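Local atomic coordinates of peptide-binding protein (Photobacterium damsela subsp. piscicida, PDB entry 6SQX), a protein that cleaves, as a secreted NlpC/P60 endopeptidase, the peptidoglycan of potentially competing bacteria. Residues N300-M311 with L327-F335; A411-V420 with L433-I444. All coordinates share one frame; numbering follows the deposited sequence.

Contact 1. Residues N300-M311 with L327-F335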
loop_
_atom_site.group_PDB
_atom_site.type_symbol
_atom_site.label_atom_id
_atom_site.label_comp_id
_atom_site.label_asym_id
_atom_site.label_seq_id
_atom_site.Cartn_x
_atom_site.Cartn_y
_atom_site.Cartn_z
ATOM N N ASN A 300 14.239 14.925 -2.583
ATOM C CA ASN A 300 13.808 13.904 -1.633
ATOM C C ASN A 300 12.867 12.885 -2.266
ATOM O O ASN A 300 12.944 11.680 -1.961
ATOM C CB ASN A 300 13.166 14.538 -0.401
ATOM C CG ASN A 300 14.200 15.141 0.547
ATOM O OD1 ASN A 300 15.388 14.762 0.489
ATOM N ND2 ASN A 300 13.767 16.039 1.448
ATOM N N PHE A 301 11.947 13.341 -3.131
ATOM C CA PHE A 301 11.094 12.370 -3.824
ATOM C C PHE A 301 11.946 11.399 -4.642
ATOM O O PHE A 301 11.685 10.188 -4.650
ATOM C CB PHE A 301 10.086 13.086 -4.729
ATOM C CG PHE A 301 8.729 13.258 -4.095
ATOM C CD1 PHE A 301 8.502 14.275 -3.173
ATOM C CD2 PHE A 301 7.680 12.399 -4.418
ATOM C CE1 PHE A 301 7.262 14.431 -2.567
ATOM C CE2 PHE A 301 6.416 12.565 -3.821
ATOM C CZ PHE A 301 6.233 13.575 -2.899
ATOM N N ALA A 302 12.972 11.935 -5.335
ATOM C CA ALA A 302 13.858 11.100 -6.151
ATOM C C ALA A 302 14.608 10.082 -5.297
ATOM O O ALA A 302 14.708 8.905 -5.669
ATOM C CB ALA A 302 14.827 11.975 -6.950
ATOM N N HIS A 303 15.166 10.527 -4.155
ATOM C CA HIS A 303 15.873 9.570 -3.310
ATOM C C HIS A 303 14.939 8.466 -2.839
ATOM O O HIS A 303 15.306 7.286 -2.814
ATOM C CB HIS A 303 16.459 10.245 -2.076
ATOM C CG HIS A 303 17.530 11.255 -2.346
ATOM N ND1 HIS A 303 18.599 11.022 -3.190
ATOM C CD2 HIS A 303 17.721 12.492 -1.823
ATOM C CE1 HIS A 303 19.390 12.089 -3.187
ATOM N NE2 HIS A 303 18.885 12.996 -2.357
ATOM N N GLN A 304 13.724 8.837 -2.427
ATOM C CA GLN A 304 12.809 7.826 -1.905
ATOM C C GLN A 304 12.342 6.885 -3.002
ATOM O O GLN A 304 12.309 5.661 -2.806
ATOM C CB GLN A 304 11.628 8.513 -1.234
ATOM C CG GLN A 304 12.061 9.237 0.019
ATOM C CD GLN A 304 12.636 8.280 1.039
ATOM O OE1 GLN A 304 11.968 7.330 1.466
ATOM N NE2 GLN A 304 13.926 8.489 1.397
ATOM N N ILE A 305 11.997 7.432 -4.175
ATOM C CA ILE A 305 11.674 6.582 -5.327
ATOM C C ILE A 305 12.801 5.597 -5.606
ATOM O O ILE A 305 12.582 4.387 -5.757
ATOM C CB ILE A 305 11.349 7.447 -6.555
ATOM C CG1 ILE A 305 9.931 8.026 -6.410
ATOM C CG2 ILE A 305 11.486 6.647 -7.847
ATOM C CD1 ILE A 305 9.639 9.114 -7.411
ATOM N N ASN A 306 14.033 6.107 -5.636
ATOM C CA ASN A 306 15.159 5.237 -5.954
ATOM C C ASN A 306 15.306 4.112 -4.936
ATOM O O ASN A 306 15.765 3.015 -5.287
ATOM C CB ASN A 306 16.435 6.082 -6.025
ATOM C CG ASN A 306 16.567 6.821 -7.359
ATOM O OD1 ASN A 306 15.720 6.635 -8.256
ATOM N ND2 ASN A 306 17.600 7.682 -7.500
ATOM N N ASN A 307 14.975 4.373 -3.665
ATOM C CA ASN A 307 15.104 3.339 -2.638
ATOM C C ASN A 307 14.103 2.196 -2.810
ATOM O O ASN A 307 14.324 1.102 -2.254
ATOM C CB ASN A 307 14.914 3.912 -1.235
ATOM C CG ASN A 307 16.084 4.776 -0.790
ATOM O OD1 ASN A 307 17.189 4.720 -1.360
ATOM N ND2 ASN A 307 15.861 5.557 0.238
ATOM N N TYR A 308 12.992 2.427 -3.529
ATOM C CA TYR A 308 12.002 1.369 -3.739
ATOM C C TYR A 308 12.230 0.558 -5.002
ATOM O O TYR A 308 11.695 -0.559 -5.107
ATOM C CB TYR A 308 10.551 1.937 -3.793
ATOM C CG TYR A 308 10.093 2.478 -2.460
ATOM C CD1 TYR A 308 9.828 1.606 -1.392
ATOM C CD2 TYR A 308 9.895 3.858 -2.276
ATOM C CE1 TYR A 308 9.435 2.100 -0.155
ATOM C CE2 TYR A 308 9.500 4.369 -1.024
ATOM C CZ TYR A 308 9.266 3.486 0.012
ATOM O OH TYR A 308 8.889 3.971 1.249
ATOM N N ILE A 309 12.974 1.115 -5.968
ATOM C CA ILE A 309 13.152 0.427 -7.237
ATOM C C ILE A 309 13.800 -0.919 -6.989
ATOM O O ILE A 309 14.779 -1.027 -6.234
ATOM C CB ILE A 309 13.973 1.280 -8.208
ATOM C CG1 ILE A 309 13.196 2.564 -8.611
ATOM C CG2 ILE A 309 14.419 0.435 -9.415
ATOM C CD1 ILE A 309 13.987 3.571 -9.492
ATOM N N GLY A 310 13.254 -1.948 -7.612
ATOM C CA GLY A 310 13.714 -3.302 -7.438
ATOM C C GLY A 310 13.032 -4.076 -6.316
ATOM O O GLY A 310 13.252 -5.304 -6.206
ATOM N N MET A 311 12.193 -3.421 -5.476
ATOM C CA MET A 311 11.445 -4.184 -4.485
ATOM C C MET A 311 10.494 -5.154 -5.183
ATOM O O MET A 311 9.776 -4.743 -6.103
ATOM C CB MET A 311 10.630 -3.187 -3.685
ATOM C CG MET A 311 9.674 -3.870 -2.713
ATOM S SD MET A 311 8.807 -2.747 -1.567
ATOM C CE MET A 311 8.017 -1.586 -2.704
ATOM N N LEU A 327 2.547 0.665 -2.660
ATOM C CA LEU A 327 3.790 1.392 -2.922
ATOM C C LEU A 327 3.554 2.894 -2.844
ATOM O O LEU A 327 4.339 3.650 -2.228
ATOM C CB LEU A 327 4.282 1.041 -4.325
ATOM C CG LEU A 327 5.423 1.908 -4.857
ATOM C CD1 LEU A 327 6.762 1.633 -4.062
ATOM C CD2 LEU A 327 5.630 1.698 -6.385
ATOM N N LEU A 328 2.500 3.364 -3.526
ATOM C CA LEU A 328 2.253 4.800 -3.577
ATOM C C LEU A 328 1.836 5.350 -2.215
ATOM O O LEU A 328 2.312 6.418 -1.800
ATOM C CB LEU A 328 1.184 5.131 -4.640
ATOM C CG LEU A 328 1.515 4.527 -6.012
ATOM C CD1 LEU A 328 0.411 4.955 -7.035
ATOM C CD2 LEU A 328 2.907 4.939 -6.524
ATOM N N LYS A 329 0.941 4.644 -1.511
ATOM C CA LYS A 329 0.575 5.064 -0.164
ATOM C C LYS A 329 1.821 5.194 0.717
ATOM O O LYS A 329 1.976 6.164 1.474
ATOM C CB LYS A 329 -0.429 4.050 0.404
ATOM C CG LYS A 329 -0.840 4.344 1.852
ATOM C CD LYS A 329 -1.903 3.380 2.338
ATOM C CE LYS A 329 -2.189 3.489 3.817
ATOM N NZ LYS A 329 -2.742 4.858 4.163
ATOM N N ARG A 330 2.760 4.237 0.585
ATOM C CA ARG A 330 3.929 4.229 1.444
ATOM C C ARG A 330 4.845 5.404 1.099
ATOM O O ARG A 330 5.315 6.124 1.991
ATOM C CB ARG A 330 4.630 2.878 1.254
ATOM C CG ARG A 330 5.795 2.667 2.206
ATOM C CD ARG A 330 6.393 1.274 1.951
ATOM N NE ARG A 330 7.432 1.021 2.939
ATOM C CZ ARG A 330 8.209 -0.045 2.929
ATOM N NH1 ARG A 330 8.048 -0.974 1.975
ATOM N NH2 ARG A 330 9.141 -0.161 3.893
ATOM N N LEU A 331 5.141 5.595 -0.202
ATOM C CA LEU A 331 6.013 6.701 -0.596
ATOM C C LEU A 331 5.464 8.019 -0.041
ATOM O O LEU A 331 6.188 8.827 0.556
ATOM C CB LEU A 331 6.109 6.782 -2.125
ATOM C CG LEU A 331 6.746 8.075 -2.700
ATOM C CD1 LEU A 331 8.224 8.063 -2.379
ATOM C CD2 LEU A 331 6.497 8.218 -4.211
ATOM N N PHE A 332 4.161 8.264 -0.237
ATOM C CA PHE A 332 3.615 9.560 0.138
ATOM C C PHE A 332 3.573 9.748 1.645
ATOM O O PHE A 332 3.657 10.891 2.123
ATOM C CB PHE A 332 2.253 9.776 -0.538
ATOM C CG PHE A 332 2.382 10.234 -1.966
ATOM C CD1 PHE A 332 2.699 11.558 -2.245
ATOM C CD2 PHE A 332 2.253 9.320 -3.030
ATOM C CE1 PHE A 332 2.853 12.016 -3.577
ATOM C CE2 PHE A 332 2.411 9.763 -4.357
ATOM C CZ PHE A 332 2.705 11.126 -4.625
ATOM N N SER A 333 3.454 8.636 2.405
ATOM C CA SER A 333 3.382 8.741 3.863
ATOM C C SER A 333 4.635 9.390 4.438
ATOM O O SER A 333 4.557 10.118 5.429
ATOM C CB SER A 333 3.108 7.384 4.526
ATOM O OG SER A 333 4.238 6.500 4.420
ATOM N N THR A 334 5.800 9.119 3.832
ATOM C CA THR A 334 7.068 9.711 4.283
ATOM C C THR A 334 7.025 11.236 4.265
ATOM O O THR A 334 7.705 11.903 5.064
ATOM C CB THR A 334 8.148 9.220 3.320
ATOM O OG1 THR A 334 8.245 7.805 3.493
ATOM C CG2 THR A 334 9.519 9.842 3.574
ATOM N N PHE A 335 6.210 11.799 3.375
ATOM C CA PHE A 335 6.045 13.231 3.182
ATOM C C PHE A 335 4.804 13.780 3.904
ATOM O O PHE A 335 4.460 14.956 3.706
ATOM C CB PHE A 335 5.980 13.517 1.678
ATOM C CG PHE A 335 7.241 13.123 0.965
ATOM C CD1 PHE A 335 8.351 13.983 0.995
ATOM C CD2 PHE A 335 7.333 11.893 0.334
ATOM C CE1 PHE A 335 9.537 13.616 0.379
ATOM C CE2 PHE A 335 8.527 11.517 -0.305
ATOM C CZ PHE A 335 9.638 12.374 -0.243
HETATM O O HOH W 1 9.256 6.566 1.250
#

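Contact 2. Residues A411-V420 with L433-I444. With EDO (1,2-ethanediol), chain J.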
loop_
_atom_site.group_PDB
_atom_site.type_symbol
_atom_site.label_atom_id
_atom_site.label_comp_id
_atom_site.label_asym_id
_atom_site.label_seq_id
_atom_site.Cartn_x
_atom_site.Cartn_y
_atom_site.Cartn_z
ATOM N N ALA A 411 5.286 9.043 -22.137
ATOM C CA ALA A 411 4.895 9.292 -20.756
ATOM C C ALA A 411 5.363 8.143 -19.849
ATOM O O ALA A 411 5.382 6.978 -20.260
ATOM C CB ALA A 411 3.380 9.451 -20.679
ATOM N N ILE A 412 5.713 8.474 -18.591
ATOM C CA ILE A 412 6.304 7.509 -17.658
ATOM C C ILE A 412 5.627 7.566 -16.290
ATOM O O ILE A 412 4.969 8.551 -15.929
ATOM C CB ILE A 412 7.832 7.701 -17.492
ATOM C CG1 ILE A 412 8.100 9.130 -16.985
ATOM C CG2 ILE A 412 8.569 7.490 -18.831
ATOM C CD1 ILE A 412 9.434 9.311 -16.332
ATOM N N MET A 413 5.796 6.484 -15.525
ATOM C CA MET A 413 5.230 6.436 -14.182
ATOM C C MET A 413 6.105 5.592 -13.258
ATOM O O MET A 413 6.785 4.650 -13.683
ATOM C CB MET A 413 3.782 5.880 -14.212
ATOM C CG MET A 413 3.723 4.484 -14.922
ATOM S SD MET A 413 2.066 3.784 -14.687
ATOM C CE MET A 413 2.172 2.311 -15.680
ATOM N N PHE A 414 6.040 5.918 -11.974
ATOM C CA PHE A 414 6.643 5.112 -10.916
ATOM C C PHE A 414 5.570 4.138 -10.451
ATOM O O PHE A 414 4.444 4.573 -10.125
ATOM C CB PHE A 414 7.043 6.038 -9.769
ATOM C CG PHE A 414 7.503 5.330 -8.532
ATOM C CD1 PHE A 414 8.661 4.556 -8.535
ATOM C CD2 PHE A 414 6.843 5.528 -7.320
ATOM C CE1 PHE A 414 9.117 3.944 -7.352
ATOM C CE2 PHE A 414 7.299 4.931 -6.152
ATOM C CZ PHE A 414 8.449 4.147 -6.160
ATOM N N ASN A 415 5.843 2.832 -10.465
ATOM C CA ASN A 415 4.767 1.895 -10.159
ATOM C C ASN A 415 5.318 0.525 -9.792
ATOM O O ASN A 415 6.501 0.235 -10.021
ATOM C CB ASN A 415 3.730 1.854 -11.314
ATOM C CG ASN A 415 4.234 1.172 -12.613
ATOM O OD1 ASN A 415 3.585 0.277 -13.155
ATOM N ND2 ASN A 415 5.366 1.626 -13.134
ATOM N N ALA A 416 4.459 -0.317 -9.212
ATOM C CA ALA A 416 4.764 -1.704 -8.888
ATOM C C ALA A 416 3.788 -2.558 -9.682
ATOM O O ALA A 416 2.648 -2.766 -9.250
ATOM C CB ALA A 416 4.620 -1.989 -7.384
ATOM N N PRO A 417 4.173 -3.038 -10.858
ATOM C CA PRO A 417 3.291 -3.903 -11.646
ATOM C C PRO A 417 3.681 -5.362 -11.500
ATOM O O PRO A 417 4.879 -5.660 -11.360
ATOM C CB PRO A 417 3.572 -3.444 -13.073
ATOM C CG PRO A 417 5.064 -3.088 -13.064
ATOM C CD PRO A 417 5.343 -2.566 -11.622
ATOM N N TRP A 418 2.732 -6.287 -11.585
ATOM C CA TRP A 418 3.073 -7.690 -11.649
ATOM C C TRP A 418 3.419 -8.089 -13.070
ATOM O O TRP A 418 4.516 -8.580 -13.334
ATOM C CB TRP A 418 1.915 -8.568 -11.121
ATOM C CG TRP A 418 2.234 -10.015 -11.305
ATOM C CD1 TRP A 418 1.693 -10.882 -12.201
ATOM C CD2 TRP A 418 3.267 -10.741 -10.606
ATOM N NE1 TRP A 418 2.283 -12.140 -12.078
ATOM C CE2 TRP A 418 3.279 -12.055 -11.123
ATOM C CE3 TRP A 418 4.191 -10.397 -9.602
ATOM C CZ2 TRP A 418 4.135 -13.038 -10.639
ATOM C CZ3 TRP A 418 5.058 -11.364 -9.142
ATOM C CH2 TRP A 418 5.027 -12.679 -9.666
ATOM N N GLY A 419 2.504 -7.907 -14.010
ATOM C CA GLY A 419 2.781 -8.260 -15.394
ATOM C C GLY A 419 1.686 -7.748 -16.296
ATOM O O GLY A 419 0.561 -7.485 -15.851
ATOM N N VAL A 420 2.013 -7.593 -17.537
ATOM C CA VAL A 420 1.020 -7.089 -18.490
ATOM C C VAL A 420 0.298 -8.271 -19.114
ATOM O O VAL A 420 0.924 -9.286 -19.480
ATOM C CB VAL A 420 1.684 -6.234 -19.582
ATOM C CG1 VAL A 420 0.603 -5.603 -20.497
ATOM C CG2 VAL A 420 2.569 -5.171 -18.920
ATOM N N LEU A 433 5.870 -10.693 -17.527
ATOM C CA LEU A 433 6.195 -10.456 -16.125
ATOM C C LEU A 433 7.197 -9.323 -15.927
ATOM O O LEU A 433 8.241 -9.258 -16.603
ATOM C CB LEU A 433 6.825 -11.700 -15.493
ATOM C CG LEU A 433 5.996 -12.975 -15.369
ATOM C CD1 LEU A 433 6.876 -14.000 -14.639
ATOM C CD2 LEU A 433 4.697 -12.717 -14.578
ATOM N N VAL A 434 6.902 -8.473 -14.951
ATOM C CA VAL A 434 7.796 -7.434 -14.458
ATOM C C VAL A 434 8.139 -7.763 -13.012
ATOM O O VAL A 434 9.250 -8.207 -12.708
ATOM C CB VAL A 434 7.159 -6.040 -14.624
ATOM C CG1 VAL A 434 8.097 -4.947 -14.046
ATOM C CG2 VAL A 434 6.881 -5.819 -16.112
ATOM N N GLY A 435 7.170 -7.663 -12.112
ATOM C CA GLY A 435 7.313 -8.279 -10.805
ATOM C C GLY A 435 8.161 -7.518 -9.811
ATOM O O GLY A 435 8.582 -8.114 -8.802
ATOM N N GLN A 436 8.396 -6.231 -10.048
ATOM C CA GLN A 436 9.223 -5.399 -9.173
ATOM C C GLN A 436 8.844 -3.951 -9.403
ATOM O O GLN A 436 8.356 -3.599 -10.486
ATOM C CB GLN A 436 10.745 -5.566 -9.404
ATOM C CG GLN A 436 11.178 -5.344 -10.848
ATOM C CD GLN A 436 12.690 -5.356 -11.044
ATOM O OE1 GLN A 436 13.402 -4.578 -10.419
ATOM N NE2 GLN A 436 13.171 -6.228 -11.924
ATOM N N THR A 437 9.076 -3.115 -8.385
ATOM C CA THR A 437 8.857 -1.683 -8.532
ATOM C C THR A 437 9.865 -1.099 -9.515
ATOM O O THR A 437 11.087 -1.335 -9.396
ATOM C CB THR A 437 8.976 -0.983 -7.160
ATOM O OG1 THR A 437 7.806 -1.309 -6.368
ATOM C CG2 THR A 437 9.071 0.531 -7.247
ATOM N N LEU A 438 9.380 -0.290 -10.452
ATOM C CA LEU A 438 10.217 0.320 -11.480
ATOM C C LEU A 438 9.660 1.666 -11.888
ATOM O O LEU A 438 8.471 1.965 -11.668
ATOM C CB LEU A 438 10.250 -0.508 -12.766
ATOM C CG LEU A 438 10.921 -1.872 -12.736
ATOM C CD1 LEU A 438 10.697 -2.501 -14.106
ATOM C CD2 LEU A 438 12.432 -1.770 -12.432
ATOM N N ILE A 439 10.504 2.474 -12.524
ATOM C CA ILE A 439 10.012 3.567 -13.372
ATOM C C ILE A 439 9.793 2.997 -14.768
ATOM O O ILE A 439 10.695 2.359 -15.313
ATOM C CB ILE A 439 10.998 4.743 -13.417
ATOM C CG1 ILE A 439 11.258 5.270 -12.000
ATOM C CG2 ILE A 439 10.465 5.874 -14.332
ATOM C CD1 ILE A 439 12.494 6.153 -11.929
ATOM N N THR A 440 8.586 3.118 -15.325
ATOM C CA THR A 440 8.296 2.504 -16.611
ATOM C C THR A 440 7.576 3.489 -17.522
ATOM O O THR A 440 6.953 4.447 -17.050
ATOM C CB THR A 440 7.396 1.264 -16.460
ATOM O OG1 THR A 440 6.086 1.696 -16.048
ATOM C CG2 THR A 440 7.896 0.296 -15.451
ATOM N N PRO A 441 7.587 3.251 -18.836
ATOM C CA PRO A 441 6.586 3.901 -19.704
ATOM C C PRO A 441 5.197 3.596 -19.163
ATOM O O PRO A 441 4.970 2.562 -18.546
ATOM C CB PRO A 441 6.794 3.216 -21.061
ATOM C CG PRO A 441 8.282 2.763 -21.021
ATOM C CD PRO A 441 8.430 2.291 -19.581
ATOM N N ILE A 442 4.249 4.485 -19.456
ATOM C CA ILE A 442 2.848 4.168 -19.175
ATOM C C ILE A 442 2.466 2.863 -19.865
ATOM O O ILE A 442 1.822 1.980 -19.268
ATOM C CB ILE A 442 1.935 5.325 -19.645
ATOM C CG1 ILE A 442 2.179 6.588 -18.809
ATOM C CG2 ILE A 442 0.478 4.911 -19.638
ATOM C CD1 ILE A 442 1.641 6.516 -17.390
ATOM N N GLY A 443 2.828 2.744 -21.157
ATOM C CA GLY A 443 2.565 1.547 -21.938
ATOM C C GLY A 443 3.621 0.489 -21.647
ATOM O O GLY A 443 4.487 0.199 -22.506
ATOM N N ILE A 444 3.576 -0.077 -20.430
ATOM C CA ILE A 444 4.593 -1.059 -20.035
ATOM C C ILE A 444 4.686 -2.145 -21.092
ATOM O O ILE A 444 3.694 -2.804 -21.414
ATOM C CB ILE A 444 4.245 -1.718 -18.684
ATOM C CG1 ILE A 444 4.098 -0.696 -17.568
ATOM C CG2 ILE A 444 5.341 -2.758 -18.330
ATOM C CD1 ILE A 444 3.541 -1.324 -16.289
HETATM C C1 EDO J . 0.553 -4.197 -14.294
HETATM O O1 EDO J . 0.415 -5.401 -13.522
HETATM C C2 EDO J . -0.644 -3.882 -15.184
HETATM O O2 EDO J . -0.836 -4.966 -16.107
#

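Contact 1. Residues N300-M311 with L327-F335
Gln304 lies across from Leu331 where the helical segments 300-308 and 327-334 run broadly antiparallel, their directions 142° apart and their axes 10.6 Å apart at closest approach. Leu331 is a knob in a hole formed by Phe301, Gln304, Ile305 and Tyr308. Its CG is anti to the backbone N (chi1 167°), which carries both methyl branches into the groove. CD1 meets Gln304 CB at 3.6 Å, and CD2 lies against Ile305 CG1.

At one end, Phe301, Phe332 and Phe335 form an aromatic cluster. The rings of Phe301 and Phe335 stack face to face, with planes 13° apart and centroids separated by 4.0 Å. Phe301 also turns its edge to the face of Phe332, where Phe301 CE2 approaches Phe332 CE1 to 3.6 Å.

At the other end, Leu327 CD1 touches Tyr308 CG and Met311 CE. The Tyr308 ring brings CE1 over one face of the Arg330 guanidinium, 3.8 Å from Arg330 NE. The same guanidinium is held by Glu254, Ala255 and Asn322, so it is fixed from several directions.

Between the two ends sits a water. It donates to Gln304 OE1 and is hydrogen-bonded to Tyr308 OH at 2.6 Å and to Thr334 OG1 at 2.8 Å. Leu331 and Phe332 also reach Leu398 of strand 395-405, which places helix 326-334 against the sheet of the NlpC/P60 fold.

No direct hydrogen bond joins the segments. Cohesion comes mainly from apolar packing, the stacked rings and the Tyr308-Arg330 contact, while one buried water links three side-chain oxygens across the interface.

Contact 2. Residues A411-V420 with L433-I444
Thr440 OG1 accepts a hydrogen bond from Asn415 ND2 at 3.0 Å and gives one to Pro441 O at 2.9 Å. The first crosses between the strands, with OG1 tilted 25° from the Asn415 amide plane. Asn415 CG sits between its backbone N and carbonyl carbon (chi1 71°), which directs the amide to Thr440. A weak bond from ND2 to Met413 O adds to the hold. Asn415 OD1 is bonded to His395, consistent with the Cys-His-polar residue arrangement of NlpC/P60 peptidases.

Strand 411-415 pairs antiparallel with strand 438-441. Met413 with Thr440 and Asn415 with Leu438 are hydrogen-bonded pairs. Met413 N to Thr440 O is the shortest of these bonds, at 2.8 Å. Beyond Asn415 the regular pairing gives way to loops and the register shifts by one. Gly435 N bonds to Pro417 O and Val434 N to Trp418 O (2.9 Å), leading into the pair Gly419-Leu433.

Met413, Asn415 and Thr440 share a face of the sheet. There Met413 CG packs on Ile442 CD1, while Met413 CE lies 3.9 Å from Ile444 CD1. Ile444 CD1 also meets Pro417 CB. On the other face, Phe414 CE1 comes close to Thr437 CG2, and the ring turns its edge to Ile439 CG1.

A 1,2-ethanediol, probably from the crystallisation liquor, rests by the bend at Pro417. Its O2 donates to Gly419 O at 2.9 Å.

Strand 438-441 is the outermost strand of an antiparallel sheet within this chain. Strand 408-415 lies between it and strand 395-405, and the Phe414 face looks onto helices 298-308 and 326-334.

In the fold
Contact 1 and contact 2 have centres about 15 Å apart and touch directly. The turn after helix 298-308 meets Thr437 through two probable backbone hydrogen bonds: Gly310 N to Thr437 O and Thr437 N to Met311 O, each 2.9 Å. Phe414 of contact 2 also packs on Ile305, Tyr308, Leu327 and Leu331, so one ring touches both helices of contact 1. Cys324, present as cysteinesulfonic acid, precedes helix 326-334 of contact 1. His395 begins strand 395-405, beside strand 408-415 of contact 2. This is consistent with the family fold, in which a cysteine near a helix start faces a histidine on the sheet.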